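Local coordinates for clavulanic acid biosynthesis oligopeptide binding protein 2 (Streptomyces clavuligerus, PDB 2WOL), which probably binds peptides as an extracellular-type solute-binding protein, with a role in the biosynthetic pathway of the beta-lactamase inhibitor clavulanic acid, at residues V259-L264 / R276-A281. Residues are numbered along the deposited sequence; the frame is centred on the assembly and turned at random. Where two conformers were deposited one is given.
Sequences VLDARL and RGLQHA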
loop_
_atom_site.group_PDB
_atom_site.type_symbol
_atom_site.label_atom_id
_atom_site.label_comp_id
_atom_site.label_asym_id
_atom_site.label_seq_id
_atom_site.Cartn_x
_atom_site.Cartn_y
_atom_site.Cartn_z
ATOM N N VAL A 259 23.197 -8.974 -3.290
ATOM C CA VAL A 259 24.054 -9.012 -2.104
ATOM C C VAL A 259 23.193 -9.238 -0.857
ATOM O O VAL A 259 23.501 -10.096 -0.022
ATOM C CB VAL A 259 24.881 -7.704 -1.979
ATOM C CG1 VAL A 259 25.510 -7.551 -0.604
ATOM C CG2 VAL A 259 25.955 -7.655 -3.053
ATOM N N LEU A 260 22.109 -8.471 -0.747
ATOM C CA LEU A 260 21.168 -8.608 0.361
ATOM C C LEU A 260 20.643 -10.040 0.502
ATOM O O LEU A 260 20.720 -10.623 1.583
ATOM C CB LEU A 260 20.008 -7.626 0.176
ATOM C CG LEU A 260 19.027 -7.446 1.339
ATOM C CD1 LEU A 260 18.301 -6.115 1.201
ATOM C CD2 LEU A 260 18.013 -8.587 1.445
ATOM N N ASP A 261 20.115 -10.598 -0.588
ATOM C CA ASP A 261 19.566 -11.955 -0.565
ATOM C C ASP A 261 20.605 -12.980 -0.125
ATOM O O ASP A 261 20.303 -13.875 0.669
ATOM C CB ASP A 261 19.064 -12.363 -1.950
ATOM C CG ASP A 261 17.770 -11.681 -2.346
ATOM O OD1 ASP A 261 17.094 -11.080 -1.480
ATOM O OD2 ASP A 261 17.425 -11.764 -3.543
ATOM N N ALA A 262 21.819 -12.866 -0.661
ATOM C CA ALA A 262 22.883 -13.820 -0.344
ATOM C C ALA A 262 23.234 -13.790 1.138
ATOM O O ALA A 262 23.376 -14.833 1.768
ATOM C CB ALA A 262 24.120 -13.557 -1.193
ATOM N N ARG A 263 23.353 -12.589 1.693
ATOM C CA ARG A 263 23.745 -12.431 3.086
ATOM C C ARG A 263 22.604 -12.788 4.044
ATOM O O ARG A 263 22.845 -13.307 5.135
ATOM C CB ARG A 263 24.287 -11.021 3.318
ATOM C CG ARG A 263 25.606 -10.802 2.578
ATOM C CD ARG A 263 26.002 -9.348 2.449
ATOM N NE ARG A 263 26.521 -8.775 3.685
ATOM C CZ ARG A 263 27.027 -7.547 3.785
ATOM N NH1 ARG A 263 27.110 -6.756 2.716
ATOM N NH2 ARG A 263 27.464 -7.113 4.953
ATOM N N LEU A 264 21.371 -12.532 3.618
ATOM C CA LEU A 264 20.187 -12.956 4.363
ATOM C C LEU A 264 20.121 -14.484 4.457
ATOM O O LEU A 264 19.971 -15.046 5.551
ATOM C CB LEU A 264 18.917 -12.416 3.691
ATOM C CG LEU A 264 17.557 -12.871 4.227
ATOM C CD1 LEU A 264 17.309 -12.300 5.610
ATOM C CD2 LEU A 264 16.466 -12.438 3.270
ATOM N N ARG A 276 10.919 -6.426 -0.510
ATOM C CA ARG A 276 10.605 -6.513 -1.940
ATOM C C ARG A 276 10.691 -7.949 -2.464
ATOM O O ARG A 276 10.488 -8.194 -3.653
ATOM C CB ARG A 276 11.523 -5.611 -2.765
ATOM C CG ARG A 276 11.310 -4.118 -2.607
ATOM C CD ARG A 276 11.985 -3.419 -3.778
ATOM N NE ARG A 276 12.723 -2.218 -3.398
ATOM C CZ ARG A 276 13.863 -1.826 -3.968
ATOM N NH1 ARG A 276 14.419 -2.552 -4.934
ATOM N NH2 ARG A 276 14.461 -0.712 -3.556
ATOM N N GLY A 277 10.994 -8.887 -1.571
ATOM C CA GLY A 277 11.071 -10.300 -1.922
ATOM C C GLY A 277 12.451 -10.707 -2.386
ATOM O O GLY A 277 13.339 -9.865 -2.547
ATOM N N LEU A 278 12.632 -12.007 -2.586
ATOM C CA LEU A 278 13.853 -12.526 -3.187
ATOM C C LEU A 278 13.929 -12.115 -4.652
ATOM O O LEU A 278 12.922 -12.129 -5.367
ATOM C CB LEU A 278 13.910 -14.053 -3.069
ATOM C CG LEU A 278 13.965 -14.665 -1.664
ATOM C CD1 LEU A 278 13.882 -16.185 -1.747
ATOM C CD2 LEU A 278 15.216 -14.243 -0.913
ATOM N N GLN A 279 15.129 -11.740 -5.085
ATOM C CA GLN A 279 15.395 -11.430 -6.485
ATOM C C GLN A 279 15.583 -12.725 -7.266
ATOM O O GLN A 279 15.608 -13.805 -6.677
ATOM C CB GLN A 279 16.631 -10.537 -6.611
ATOM C CG GLN A 279 16.509 -9.209 -5.877
ATOM C CD GLN A 279 15.470 -8.284 -6.487
ATOM O OE1 GLN A 279 15.390 -8.132 -7.708
ATOM N NE2 GLN A 279 14.673 -7.651 -5.635
ATOM N N HIS A 280 15.733 -12.612 -8.584
ATOM C CA HIS A 280 15.713 -13.781 -9.471
ATOM C C HIS A 280 16.665 -14.902 -9.046
ATOM O O HIS A 280 16.253 -16.060 -8.960
ATOM C CB HIS A 280 16.009 -13.349 -10.914
ATOM C CG HIS A 280 15.994 -14.474 -11.904
ATOM N ND1 HIS A 280 17.108 -15.238 -12.181
ATOM C CD2 HIS A 280 15.001 -14.959 -12.687
ATOM C CE1 HIS A 280 16.800 -16.148 -13.088
ATOM N NE2 HIS A 280 15.530 -15.999 -13.414
ATOM N N ALA A 281 17.923 -14.561 -8.777
ATOM C CA ALA A 281 18.933 -15.559 -8.417
ATOM C C ALA A 281 18.561 -16.339 -7.153
ATOM O O ALA A 281 18.641 -17.571 -7.131
ATOM C CB ALA A 281 20.304 -14.907 -8.272
HETATM O O HOH W 1 14.860 -10.629 0.022
#
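Asp261, on helix 257-265, faces the loop that leads into helix 280-288, and its CA comes within 6.3 Å of the CA of Leu278. Its side chain makes every close contact across the pair. A chi1 of -74° turns CG away from its own carbonyl and out toward the loop, and the carboxylate reaches across to the turn Gly277-Gln279. There OD2 accepts the backbone N-H of Gln279 at 2.8 Å from N, a nearly straight bond of 166°. The donor arrives on the syn side of the carboxylate, 17° out of its plane. Gln279 is the N-cap residue of helix 280-288, so Asp261 grips the backbone at the start of that helix from a neighbouring one. The Gln279 side chain runs roughly perpendicular to the Asp261 side chain, its CB 3.4 Å from Asp261 OD2, before the chain bends at chi2 and runs on against Val257 and Asp258. The other oxygen works through solvent: a water donates to Asp261 OD1 at 2.7 Å and, more weakly, to the carbonyl O of Gly277. The CD2 methyl of Leu278 lies 3.7 Å from Asp261 OD1, while the same side chain also packs on Ala286 of helix 280-288. Backbone hydrogen bonds between Leu278 and Leu532 tie the loop to strand 523-534, and Leu264 O takes a bond from Asn536 ND2. In this family 5 solute-binding fold the contact fastens helix 257-265 to the loop and N-cap that lead into helix 280-288, the connection between the two passing through the short strand 271-272. Chemically, a buried carboxylate has one oxygen held by a backbone N-H and the other by a water; together with the nearby start of helix 280-288, these donors would be expected to stabilise its negative charge.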